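Local coordinates for Plm1 (Streptomyces sp. HK803, PDB 4HXY), which probably uses NADPH to reduce the beta-keto group of a growing polyketide, as the ketoreductase of the first module of phoslactomycin biosynthesis, at residues D44-A48 / A49-R53; E291-A294 / A295-A299; A330-A333 / G334-A337; D343-A346 / R347-R350; A391-A394 / M395-I399. All coordinates share one frame; numbering follows the deposited sequence.

Interaction 1 of 5, residues D44-A48 / A49-R53; sequences DPLTA and ASWDR
Arg53 folds back from within the surface loop before strand 59-63 to hold the carbonyl oxygen of Ala48, five residues earlier. Beyond CB, Arg53 CG lies 4.0 Å from both CZ3 and CE3 of Trp51. The bend at chi2 (72°) then turns the chain across that indole, with CD 3.6 Å above its plane near the rim. NE and CZ follow, so Trp51 CE3 lies 3.3 Å above the guanidinium plane. At the tip, NH1 donates to Ala48 O. The modelled 2.5 Å is probably a little underestimated, but the direction is sound, 159° at the hydrogen and in both the carbonyl and guanidinium planes. NH1 also reaches Trp51 O at 3.1 Å, while NH2 adds a weak bond to Ala48 O and a salt bridge to Glu76 on helix 67-77.

Thr47 and Ser50 exchange backbone N-H to side-chain oxygen bonds in the manner of a capping box: Thr47 N points almost straight at Ser50 OG, 2.9 Å away (172°), and Ser50 N returns a bond to Thr47 OG1 at 3.1 Å. Trp51 N to Thr47 O adds an i to i+4 bond. A water links Ser50 OG to Pro45 O. Leu46 CD1 lies 3.6 Å from Trp51 CD1, the side chains crossing at about a right angle, and the indole NE1 bonds to Thr55 O.

Putting a methionine at Arg53 would probably leave Ala48 O and Trp51 O without these donors and Glu76 without its mate. The chemistry is thus that of one cation serving two carbonyls and a carboxylate, stitching an irregular loop to a neighbouring helix.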
# COMPACT_ATOMS: atom_id res chain seq x y z
N ASP A 44 17.37 24.79 -19.51
CA ASP A 44 17.72 23.84 -20.53
C ASP A 44 17.77 22.38 -20.06
O ASP A 44 18.74 21.66 -20.31
CB ASP A 44 19.06 24.25 -21.15
CG ASP A 44 19.02 25.68 -21.68
OD1 ASP A 44 19.57 26.59 -21.04
OD2 ASP A 44 18.39 25.88 -22.74
N PRO A 45 16.69 21.93 -19.41
CA PRO A 45 16.67 20.55 -18.92
C PRO A 45 16.68 19.52 -20.04
O PRO A 45 16.21 19.80 -21.15
CB PRO A 45 15.35 20.47 -18.15
CG PRO A 45 14.46 21.47 -18.80
CD PRO A 45 15.39 22.61 -19.20
N LEU A 46 17.20 18.34 -19.73
CA LEU A 46 17.24 17.21 -20.66
C LEU A 46 15.94 16.41 -20.60
O LEU A 46 15.21 16.48 -19.63
CB LEU A 46 18.39 16.28 -20.31
CG LEU A 46 19.80 16.86 -20.17
CD1 LEU A 46 20.80 15.81 -19.73
CD2 LEU A 46 20.23 17.50 -21.51
N THR A 47 15.68 15.65 -21.65
CA THR A 47 14.60 14.65 -21.68
C THR A 47 15.21 13.30 -22.02
O THR A 47 16.40 13.20 -22.34
CB THR A 47 13.53 14.97 -22.75
OG1 THR A 47 14.11 14.85 -24.06
CG2 THR A 47 12.95 16.35 -22.58
N ALA A 48 14.40 12.24 -21.97
CA ALA A 48 14.87 10.92 -22.33
C ALA A 48 15.38 10.92 -23.78
O ALA A 48 16.34 10.23 -24.11
CB ALA A 48 13.76 9.89 -22.16
N ALA A 49 14.75 11.72 -24.63
CA ALA A 49 15.14 11.78 -26.05
C ALA A 49 16.42 12.56 -26.29
O ALA A 49 17.25 12.16 -27.10
CB ALA A 49 14.00 12.36 -26.88
N SER A 50 16.61 13.67 -25.56
CA SER A 50 17.76 14.57 -25.79
C SER A 50 19.03 14.23 -25.00
O SER A 50 20.12 14.67 -25.35
CB SER A 50 17.35 16.01 -25.49
OG SER A 50 17.19 16.24 -24.09
N TRP A 51 18.88 13.46 -23.92
CA TRP A 51 20.00 13.12 -23.05
C TRP A 51 21.06 12.31 -23.81
O TRP A 51 20.76 11.27 -24.38
CB TRP A 51 19.49 12.32 -21.85
CG TRP A 51 20.51 11.84 -20.87
CD1 TRP A 51 21.70 12.43 -20.54
CD2 TRP A 51 20.38 10.70 -20.02
NE1 TRP A 51 22.34 11.70 -19.57
CE2 TRP A 51 21.54 10.64 -19.23
CE3 TRP A 51 19.39 9.72 -19.86
CZ2 TRP A 51 21.75 9.63 -18.29
CZ3 TRP A 51 19.60 8.72 -18.93
CH2 TRP A 51 20.77 8.67 -18.17
N ASP A 52 22.29 12.82 -23.82
CA ASP A 52 23.45 12.04 -24.22
C ASP A 52 23.88 11.24 -22.99
O ASP A 52 24.41 11.81 -22.02
CB ASP A 52 24.59 12.96 -24.68
CG ASP A 52 25.82 12.19 -25.15
OD1 ASP A 52 26.48 12.66 -26.11
OD2 ASP A 52 26.13 11.13 -24.56
N ARG A 53 23.67 9.92 -23.03
CA ARG A 53 23.88 9.05 -21.87
C ARG A 53 25.31 9.03 -21.31
O ARG A 53 25.54 8.49 -20.22
CB ARG A 53 23.43 7.61 -22.18
CG ARG A 53 21.99 7.30 -21.76
CD ARG A 53 20.97 7.98 -22.63
NE ARG A 53 19.61 7.53 -22.35
CZ ARG A 53 18.51 8.08 -22.85
NH1 ARG A 53 18.58 9.11 -23.69
NH2 ARG A 53 17.32 7.59 -22.52
O HOH W 1 16.77 18.77 -24.05

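Interaction 2 of 5, residues E291-A294 / A295-A299; sequences EELA and AQMAA. With NDP (NADPH dihydro-nicotinamide-adenine-dinucleotide phosphate), chain C.
Leu293 and Met297 lie side by side, one turn apart on helix 290-310, and form the tightly packed part of this contact. Leu293 CG sits 3.9 Å from Met297 SD, and Leu293 CD1 is nearly as close. With CG anti to the backbone N (chi1 -175°), Leu293 carries its branch forward along the helix to meet the thioether. Outside the segments, Leu293 rests on Ala67 and Leu71 of helix 67-77, while Met297 touches Ala337 and Cys341 of helix 333-351.

The looser, wet side is confined to Glu292 and the NE2 end of Gln296; Gln296 OE1 packs on Gly334 instead. Glu292 is exposed, and its carboxylate does not bond to Gln296 directly: a water donates to Glu292 OE1 at 2.6 Å and accepts from Gln296 NE2 at 2.9 Å. The Gln296 chain, extended beyond CG, passes close over the backbone on its way, with CG 3.2 Å from Glu292 O. That same carbonyl receives Gln296 N at 2.9 Å. At the next residue the backbone is less regular, since Met297 N divides weakly between Leu293 O and Ala294 O.

At the far end of the segment, Ala299 CB comes within 3.5 Å of N7A of the bound NADPH. The helix thus packs between helices 67-77 and 333-351 while its Ala299 lines the adenine pocket, in keeping with the Rossmann fold of short-chain dehydrogenases/reductases.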
# COMPACT_ATOMS: atom_id res chain seq x y z
N GLU A 291 4.92 -5.28 -17.58
CA GLU A 291 3.91 -6.34 -17.62
C GLU A 291 3.89 -7.16 -16.31
O GLU A 291 2.82 -7.46 -15.74
CB GLU A 291 4.14 -7.24 -18.83
CG GLU A 291 3.06 -8.29 -19.00
CD GLU A 291 3.22 -9.15 -20.24
OE1 GLU A 291 4.18 -8.94 -21.03
OE2 GLU A 291 2.36 -10.05 -20.41
N GLU A 292 5.08 -7.49 -15.81
CA GLU A 292 5.19 -8.19 -14.54
C GLU A 292 4.74 -7.33 -13.38
O GLU A 292 4.08 -7.83 -12.48
CB GLU A 292 6.58 -8.78 -14.33
CG GLU A 292 6.69 -10.20 -14.93
CD GLU A 292 5.58 -11.16 -14.45
OE1 GLU A 292 5.35 -11.28 -13.22
OE2 GLU A 292 4.91 -11.79 -15.32
N LEU A 293 5.07 -6.04 -13.40
CA LEU A 293 4.56 -5.10 -12.36
C LEU A 293 3.03 -5.15 -12.35
O LEU A 293 2.40 -5.24 -11.29
CB LEU A 293 5.05 -3.66 -12.58
CG LEU A 293 4.65 -2.67 -11.48
CD1 LEU A 293 5.40 -3.01 -10.22
CD2 LEU A 293 4.90 -1.21 -11.89
N ALA A 294 2.43 -5.07 -13.52
CA ALA A 294 0.97 -5.12 -13.62
C ALA A 294 0.42 -6.44 -13.09
O ALA A 294 -0.60 -6.46 -12.39
CB ALA A 294 0.52 -4.88 -15.04
N ALA A 295 1.05 -7.55 -13.45
CA ALA A 295 0.63 -8.87 -12.93
C ALA A 295 0.74 -9.00 -11.42
O ALA A 295 -0.12 -9.62 -10.76
CB ALA A 295 1.45 -9.99 -13.61
N GLN A 296 1.77 -8.39 -10.85
CA GLN A 296 1.98 -8.36 -9.41
C GLN A 296 0.91 -7.56 -8.68
O GLN A 296 0.62 -7.86 -7.53
CB GLN A 296 3.36 -7.76 -9.09
CG GLN A 296 4.55 -8.68 -9.38
CD GLN A 296 5.91 -7.99 -9.35
OE1 GLN A 296 6.05 -6.80 -9.02
NE2 GLN A 296 6.94 -8.75 -9.73
N MET A 297 0.37 -6.54 -9.33
CA MET A 297 -0.60 -5.62 -8.71
C MET A 297 -2.06 -6.00 -9.04
O MET A 297 -2.99 -5.46 -8.44
CB MET A 297 -0.32 -4.17 -9.15
CG MET A 297 1.03 -3.63 -8.70
SD MET A 297 1.47 -2.02 -9.35
CE MET A 297 0.28 -0.95 -8.47
N ALA A 298 -2.27 -6.93 -9.98
CA ALA A 298 -3.61 -7.10 -10.58
C ALA A 298 -4.68 -7.52 -9.57
O ALA A 298 -5.69 -6.81 -9.40
CB ALA A 298 -3.53 -8.11 -11.67
N ALA A 299 -4.51 -8.69 -8.96
CA ALA A 299 -5.53 -9.19 -8.01
C ALA A 299 -5.77 -8.20 -6.88
O ALA A 299 -6.90 -7.91 -6.49
CB ALA A 299 -5.18 -10.56 -7.46
PA NDP C . -2.20 -16.90 0.10
O1A NDP C . -2.35 -18.11 0.96
O2A NDP C . -1.37 -17.01 -1.14
O5B NDP C . -3.65 -16.38 -0.32
C5B NDP C . -3.81 -15.54 -1.45
C4B NDP C . -5.12 -15.87 -2.09
O4B NDP C . -5.35 -15.02 -3.20
C3B NDP C . -5.18 -17.28 -2.64
O3B NDP C . -6.40 -17.88 -2.18
C2B NDP C . -5.20 -17.11 -4.15
O2B NDP C . -5.92 -18.23 -4.62
C1B NDP C . -5.91 -15.77 -4.26
N9A NDP C . -5.77 -15.06 -5.53
C8A NDP C . -4.61 -14.65 -6.15
N7A NDP C . -4.94 -14.05 -7.32
C5A NDP C . -6.31 -14.06 -7.44
C6A NDP C . -7.19 -13.58 -8.40
N6A NDP C . -6.82 -12.96 -9.51
N1A NDP C . -8.54 -13.78 -8.19
C2A NDP C . -9.01 -14.40 -7.04
N3A NDP C . -8.15 -14.88 -6.09
C4A NDP C . -6.82 -14.69 -6.30
O3 NDP C . -1.60 -15.66 0.94
PN NDP C . -1.97 -15.20 2.41
O1N NDP C . -0.70 -15.19 3.17
O2N NDP C . -3.14 -15.89 2.98
O5D NDP C . -2.26 -13.64 2.22
C5D NDP C . -3.52 -13.16 1.83
C4D NDP C . -3.47 -11.65 1.80
O4D NDP C . -2.90 -11.14 3.00
C3D NDP C . -2.60 -11.13 0.67
O3D NDP C . -3.28 -10.11 0.00
C2D NDP C . -1.37 -10.57 1.35
O2D NDP C . -0.77 -9.51 0.63
C1D NDP C . -1.91 -10.18 2.71
N1N NDP C . -0.87 -10.24 3.75
C2N NDP C . -0.39 -11.44 4.19
C3N NDP C . 0.70 -11.53 5.05
C7N NDP C . 1.17 -12.82 5.59
O7N NDP C . 2.11 -12.75 6.60
N7N NDP C . 0.80 -14.01 5.15
C4N NDP C . 1.14 -10.27 5.76
C5N NDP C . 0.54 -9.02 5.22
C6N NDP C . -0.45 -9.05 4.26
P2B NDP C . -5.93 -18.68 -6.16
O1X NDP C . -6.68 -19.99 -6.16
O2X NDP C . -4.50 -18.84 -6.69
O3X NDP C . -6.59 -17.66 -6.99
O HOH W 2 6.98 -11.17 -11.24

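Interaction 3 of 5, residues A330-A333 / G334-A337; sequences AGQA and GYAA. With NDP (NADPH dihydro-nicotinamide-adenine-dinucleotide phosphate), chain C.
Gln332 and Tyr335 run side by side and point the same way, with amide and phenol ring planes 70° apart. The amide therefore does not stack on the ring: Gln332 OE1 meets the ring edge, near its plane, 3.6 Å from Tyr335 CD2. That oxygen is hydrogen-bonded to the hydroxyl of Ser324, which helps fix how the amide is turned.

Gln332 is the N-cap of helix 333-351, and its carbonyl O takes a short, nearly linear bond from Ala336 N, 2.6 Å at 169°. Ala337 N to Ala333 O continues the helical pattern at 3.0 Å. With Asn339 four residues on, Tyr335 is consistent with the Tyr-x-x-x-Asn motif of polyketide synthase ketoreductases. Because Tyr335 has its ring anti to the backbone N (chi1 -173°), the phenol extends from this first turn to the cofactor, where O2D of the NADPH lies at the ring edge, near its plane.

A phenylalanine at this position would lose the hydroxyl and probably leave the ribose O2D without this partner. The hydrogen bond between Tyr335 OH and NADPH O2D, 2.8 Å long and with either able to donate, thus fixes the phenol at the nicotinamide ribose.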
# COMPACT_ATOMS: atom_id res chain seq x y z
N ALA A 330 13.21 -4.65 0.10
CA ALA A 330 13.88 -5.01 -1.15
C ALA A 330 13.18 -6.20 -1.80
O ALA A 330 12.75 -7.15 -1.13
CB ALA A 330 15.37 -5.35 -0.88
N GLY A 331 13.07 -6.15 -3.13
CA GLY A 331 12.44 -7.22 -3.89
C GLY A 331 10.93 -7.14 -3.98
O GLY A 331 10.31 -7.92 -4.70
N GLN A 332 10.35 -6.15 -3.30
CA GLN A 332 8.88 -6.04 -3.20
C GLN A 332 8.24 -4.83 -3.91
O GLN A 332 7.13 -4.41 -3.56
CB GLN A 332 8.49 -6.08 -1.72
CG GLN A 332 8.90 -7.37 -1.08
CD GLN A 332 8.12 -7.70 0.16
OE1 GLN A 332 7.67 -6.82 0.89
NE2 GLN A 332 7.93 -8.99 0.39
N ALA A 333 8.88 -4.29 -4.94
CA ALA A 333 8.34 -3.12 -5.65
C ALA A 333 6.84 -3.22 -6.00
O ALA A 333 6.07 -2.33 -5.67
CB ALA A 333 9.16 -2.82 -6.91
N GLY A 334 6.44 -4.31 -6.67
CA GLY A 334 5.05 -4.49 -7.08
C GLY A 334 4.13 -4.78 -5.91
O GLY A 334 2.99 -4.32 -5.87
N TYR A 335 4.62 -5.56 -4.95
CA TYR A 335 3.84 -5.90 -3.76
C TYR A 335 3.60 -4.62 -2.96
O TYR A 335 2.48 -4.29 -2.56
CB TYR A 335 4.60 -6.92 -2.95
CG TYR A 335 3.84 -7.49 -1.78
CD1 TYR A 335 2.62 -8.12 -1.95
CD2 TYR A 335 4.38 -7.43 -0.51
CE1 TYR A 335 1.93 -8.67 -0.88
CE2 TYR A 335 3.71 -7.96 0.57
CZ TYR A 335 2.49 -8.59 0.38
OH TYR A 335 1.85 -9.12 1.45
N ALA A 336 4.67 -3.87 -2.74
CA ALA A 336 4.58 -2.60 -2.00
C ALA A 336 3.64 -1.62 -2.70
O ALA A 336 2.83 -0.96 -2.06
CB ALA A 336 6.00 -1.97 -1.84
N ALA A 337 3.76 -1.52 -4.02
CA ALA A 337 2.93 -0.58 -4.76
C ALA A 337 1.45 -0.93 -4.58
O ALA A 337 0.62 -0.06 -4.30
CB ALA A 337 3.31 -0.60 -6.23
PA NDP C . -2.20 -16.90 0.10
O1A NDP C . -2.35 -18.11 0.96
O2A NDP C . -1.37 -17.01 -1.14
O5B NDP C . -3.65 -16.38 -0.32
C5B NDP C . -3.81 -15.54 -1.45
C4B NDP C . -5.12 -15.87 -2.09
O4B NDP C . -5.35 -15.02 -3.20
C3B NDP C . -5.18 -17.28 -2.64
O3B NDP C . -6.40 -17.88 -2.18
C2B NDP C . -5.20 -17.11 -4.15
O2B NDP C . -5.92 -18.23 -4.62
C1B NDP C . -5.91 -15.77 -4.26
N9A NDP C . -5.77 -15.06 -5.53
C8A NDP C . -4.61 -14.65 -6.15
N7A NDP C . -4.94 -14.05 -7.32
C5A NDP C . -6.31 -14.06 -7.44
C6A NDP C . -7.19 -13.58 -8.40
N6A NDP C . -6.82 -12.96 -9.51
N1A NDP C . -8.54 -13.78 -8.19
C2A NDP C . -9.01 -14.40 -7.04
N3A NDP C . -8.15 -14.88 -6.09
C4A NDP C . -6.82 -14.69 -6.30
O3 NDP C . -1.60 -15.66 0.94
PN NDP C . -1.97 -15.20 2.41
O1N NDP C . -0.70 -15.19 3.17
O2N NDP C . -3.14 -15.89 2.98
O5D NDP C . -2.26 -13.64 2.22
C5D NDP C . -3.52 -13.16 1.83
C4D NDP C . -3.47 -11.65 1.80
O4D NDP C . -2.90 -11.14 3.00
C3D NDP C . -2.60 -11.13 0.67
O3D NDP C . -3.28 -10.11 0.00
C2D NDP C . -1.37 -10.57 1.35
O2D NDP C . -0.77 -9.51 0.63
C1D NDP C . -1.91 -10.18 2.71
N1N NDP C . -0.87 -10.24 3.75
C2N NDP C . -0.39 -11.44 4.19
C3N NDP C . 0.70 -11.53 5.05
C7N NDP C . 1.17 -12.82 5.59
O7N NDP C . 2.11 -12.75 6.60
N7N NDP C . 0.80 -14.01 5.15
C4N NDP C . 1.14 -10.27 5.76
C5N NDP C . 0.54 -9.02 5.22
C6N NDP C . -0.45 -9.05 4.26
P2B NDP C . -5.93 -18.68 -6.16
O1X NDP C . -6.68 -19.99 -6.16
O2X NDP C . -4.50 -18.84 -6.69
O3X NDP C . -6.59 -17.66 -6.99
O HOH W 3 7.33 -7.52 -5.75

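Interaction 4 of 5, residues D343-A346 / R347-R350; sequences DALA and RRRR
Arg348 N to Ala344 O and Arg349 N to Leu345 O, each 2.9 Å, are the shortest sound polar bonds between 343-346 and 347-350. They belong to the i to i+4 ladder of the alpha helix 333-351, which Arg350 N to Ala346 O continues at 3.1 Å. Arg347 N to Asp343 O is longer, at 3.3 Å, yet well aligned.

The four consecutive arginines find different partners, two of them sharing Asp308. Arg348 bends at chi3 (79°) so that its guanidinium swings under Leu345, whose CD1 lies over one face, 3.4 Å from NH2. This NH2 forms a salt bridge with Asp308 on helix 290-310. Arg349 instead stays extended from CG to NE and pairs NH1 with the other oxygen of Asp308, its guanidinium also making a cation-pi contact with Phe317. One carboxylate thus answers two neighbouring arginines and ties two helices together. Arg347 runs back toward the N-terminal end of the helix and brings NH2 within 3.7 Å of Ala344 CB. Asp343 sends its own OD1 to the hydroxyls of Ser321 and Ser358.

Arg350 bends back over its own helix: Ala346 O lies over one face of its guanidinium, while NH1 hydrogen-bonds to Ala356 O, forms a salt bridge with Asp406 OD1 and sits 3.7 Å from Ala346 CB.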
# COMPACT_ATOMS: atom_id res chain seq x y z
N ASP A 343 -4.32 1.13 0.66
CA ASP A 343 -4.49 2.08 1.75
C ASP A 343 -5.17 3.33 1.21
O ASP A 343 -6.04 3.89 1.86
CB ASP A 343 -3.13 2.42 2.38
CG ASP A 343 -2.40 1.19 2.93
OD1 ASP A 343 -3.05 0.13 3.11
OD2 ASP A 343 -1.17 1.28 3.20
N ALA A 344 -4.80 3.73 -0.01
CA ALA A 344 -5.41 4.92 -0.62
C ALA A 344 -6.86 4.70 -0.98
O ALA A 344 -7.67 5.60 -0.83
CB ALA A 344 -4.65 5.40 -1.85
N LEU A 345 -7.19 3.50 -1.46
CA LEU A 345 -8.56 3.18 -1.82
C LEU A 345 -9.45 3.25 -0.57
O LEU A 345 -10.56 3.77 -0.65
CB LEU A 345 -8.66 1.80 -2.45
CG LEU A 345 -10.07 1.34 -2.78
CD1 LEU A 345 -10.77 2.29 -3.74
CD2 LEU A 345 -9.98 -0.09 -3.32
N ALA A 346 -8.98 2.76 0.58
CA ALA A 346 -9.79 2.86 1.78
C ALA A 346 -10.07 4.33 2.10
O ALA A 346 -11.20 4.67 2.46
CB ALA A 346 -9.17 2.14 2.97
N ARG A 347 -9.06 5.18 2.00
CA ARG A 347 -9.25 6.62 2.24
C ARG A 347 -10.27 7.21 1.26
O ARG A 347 -11.13 7.99 1.64
CB ARG A 347 -7.92 7.38 2.14
CG ARG A 347 -6.97 7.09 3.26
CD ARG A 347 -5.79 8.06 3.33
NE ARG A 347 -4.82 7.85 2.26
CZ ARG A 347 -4.65 8.63 1.20
NH1 ARG A 347 -5.38 9.75 1.03
NH2 ARG A 347 -3.73 8.30 0.30
N ARG A 348 -10.14 6.82 0.01
CA ARG A 348 -11.00 7.32 -1.06
C ARG A 348 -12.46 6.95 -0.79
O ARG A 348 -13.37 7.79 -0.90
CB ARG A 348 -10.55 6.81 -2.43
CG ARG A 348 -11.22 7.50 -3.59
CD ARG A 348 -10.82 6.89 -4.91
NE ARG A 348 -11.53 5.64 -5.19
CZ ARG A 348 -11.40 4.93 -6.30
NH1 ARG A 348 -10.55 5.30 -7.25
NH2 ARG A 348 -12.14 3.84 -6.47
N ARG A 349 -12.67 5.71 -0.38
CA ARG A 349 -14.02 5.21 -0.15
C ARG A 349 -14.66 5.93 1.04
O ARG A 349 -15.84 6.31 1.00
CB ARG A 349 -13.98 3.67 0.04
CG ARG A 349 -15.32 3.02 0.23
CD ARG A 349 -15.24 1.48 0.09
NE ARG A 349 -16.53 0.86 0.36
CZ ARG A 349 -17.40 0.47 -0.55
NH1 ARG A 349 -17.14 0.59 -1.84
NH2 ARG A 349 -18.55 -0.06 -0.15
N ARG A 350 -13.89 6.15 2.11
CA ARG A 350 -14.39 6.92 3.26
C ARG A 350 -14.74 8.37 2.90
O ARG A 350 -15.73 8.90 3.42
CB ARG A 350 -13.42 6.88 4.42
CG ARG A 350 -13.32 5.51 5.05
CD ARG A 350 -12.64 5.54 6.42
NE ARG A 350 -11.30 6.10 6.38
CZ ARG A 350 -10.18 5.40 6.18
NH1 ARG A 350 -10.21 4.08 6.00
NH2 ARG A 350 -9.00 6.02 6.16

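Interaction 5 of 5, residues A391-A394 / M395-I399; sequences ALQA and MEQAI
Helix 388-400 packs against strands 316-322 and 357-361, and residues 391-399 form about two and a half turns of it, with Leu392 and Met395 touching on the buried side. Their side chains run alongside each other, Leu392 CD2 meeting Met395 CE at 4.0 Å. Met395 starts with CG anti to the backbone N (chi1 -179°) and bends at chi3, which brings its methyl back to the leucine. Beyond the segments it rests on Phe320 and Trp361, and Ala398 reaches Val359.

The backbone is regular here. Met395 N donates to Ala391 O at 2.8 Å, and Glu396 N, Gln397 N and Ala398 N follow onto Leu392 O, Gln393 O and Ala394 O.

On the more polar side, Gln393 bends at chi2 and brings NE2 to Glu396 OE1, 2.9 Å away. The donor comes from above the carboxylate, 44° out of its plane, and the N-H is not straight on. Since Gln393 is modelled in two conformers, this bond describes only one of them. Gln397 crosses Gln393 at about a right angle, their amide planes 85° apart, with its OE1 3.8 Å from Gln393 CG and 3.4 Å from Ala394 CA.

The helix is amphipathic. Met395, Ala398 and Ile399 lie on the strands, and Ala394, Gln397 and Ala398 touch Trp7 of strand 6-14. Glu396 OE2 takes the backbone N of Trp184 and Gln397 NE2 goes to Pro179 O, both in loops, an arrangement usual for helices that flank a Rossmann sheet.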
# COMPACT_ATOMS: atom_id res chain seq x y z
N ALA A 391 -3.87 -11.77 15.73
CA ALA A 391 -4.13 -11.08 14.47
C ALA A 391 -5.63 -10.89 14.25
O ALA A 391 -6.10 -9.82 13.85
CB ALA A 391 -3.52 -11.86 13.31
N LEU A 392 -6.39 -11.94 14.51
CA LEU A 392 -7.83 -11.87 14.31
C LEU A 392 -8.48 -10.88 15.28
O LEU A 392 -9.46 -10.19 14.93
CB LEU A 392 -8.45 -13.27 14.42
CG LEU A 392 -8.17 -14.20 13.24
CD1 LEU A 392 -8.60 -15.64 13.57
CD2 LEU A 392 -8.84 -13.71 11.96
N GLN A 393 -7.97 -10.81 16.51
CA GLN A 393 -8.49 -9.84 17.47
C GLN A 393 -8.19 -8.43 16.97
O GLN A 393 -9.06 -7.56 17.00
CB GLN A 393 -7.92 -10.04 18.86
CG GLN A 393 -8.37 -8.99 19.85
CD GLN A 393 -9.84 -9.10 20.20
OE1 GLN A 393 -10.25 -10.01 20.93
NE2 GLN A 393 -10.65 -8.18 19.68
N ALA A 394 -6.98 -8.21 16.47
CA ALA A 394 -6.63 -6.89 15.94
C ALA A 394 -7.47 -6.54 14.73
O ALA A 394 -7.83 -5.39 14.53
CB ALA A 394 -5.12 -6.82 15.61
N MET A 395 -7.80 -7.55 13.90
CA MET A 395 -8.70 -7.33 12.77
C MET A 395 -10.06 -6.79 13.22
O MET A 395 -10.55 -5.82 12.68
CB MET A 395 -8.88 -8.61 11.97
CG MET A 395 -9.80 -8.43 10.77
SD MET A 395 -10.22 -10.00 10.00
CE MET A 395 -11.34 -10.66 11.24
N GLU A 396 -10.64 -7.43 14.22
CA GLU A 396 -11.92 -6.99 14.80
C GLU A 396 -11.82 -5.56 15.33
O GLU A 396 -12.69 -4.73 15.07
CB GLU A 396 -12.33 -7.95 15.92
CG GLU A 396 -13.41 -7.46 16.82
CD GLU A 396 -13.86 -8.53 17.82
OE1 GLU A 396 -13.47 -8.44 19.03
OE2 GLU A 396 -14.58 -9.46 17.38
N GLN A 397 -10.74 -5.27 16.03
CA GLN A 397 -10.50 -3.93 16.56
C GLN A 397 -10.42 -2.87 15.45
O GLN A 397 -10.97 -1.79 15.58
CB GLN A 397 -9.22 -3.91 17.40
CG GLN A 397 -9.30 -4.65 18.71
CD GLN A 397 -7.95 -4.73 19.40
OE1 GLN A 397 -7.12 -5.53 19.03
NE2 GLN A 397 -7.72 -3.85 20.38
N ALA A 398 -9.74 -3.21 14.35
CA ALA A 398 -9.61 -2.29 13.24
C ALA A 398 -10.95 -1.99 12.58
O ALA A 398 -11.25 -0.85 12.21
CB ALA A 398 -8.59 -2.80 12.22
N ILE A 399 -11.76 -3.04 12.42
CA ILE A 399 -13.05 -2.93 11.77
C ILE A 399 -14.03 -2.17 12.65
O ILE A 399 -14.77 -1.32 12.15
CB ILE A 399 -13.63 -4.34 11.41
CG1 ILE A 399 -12.74 -5.04 10.39
CG2 ILE A 399 -15.10 -4.23 10.89
CD1 ILE A 399 -13.05 -6.51 10.20

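Overall arrangement
The five contacts follow one another along the chain without overlap. Interaction 1 is a remote loop contact before strand 59-63, its centre about 51 Å from that of interaction 5, on the opposite side of the chain's centre. Interactions 2, 3 and 4 all lie in the ketoreductase domain. Interactions 2 and 3 touch, where Gln296, Leu293 and Met297 of helix 290-310 meet Gly334 and Ala337 of helix 333-351, and both reach the NADPH. Interaction 4 continues helix 333-351, its nearest atoms about 7 Å from interaction 3. Interaction 5, on helix 388-400, lies about 8 Å from interaction 4 at the nearest atoms. Two packed helices thus form part of the cofactor site.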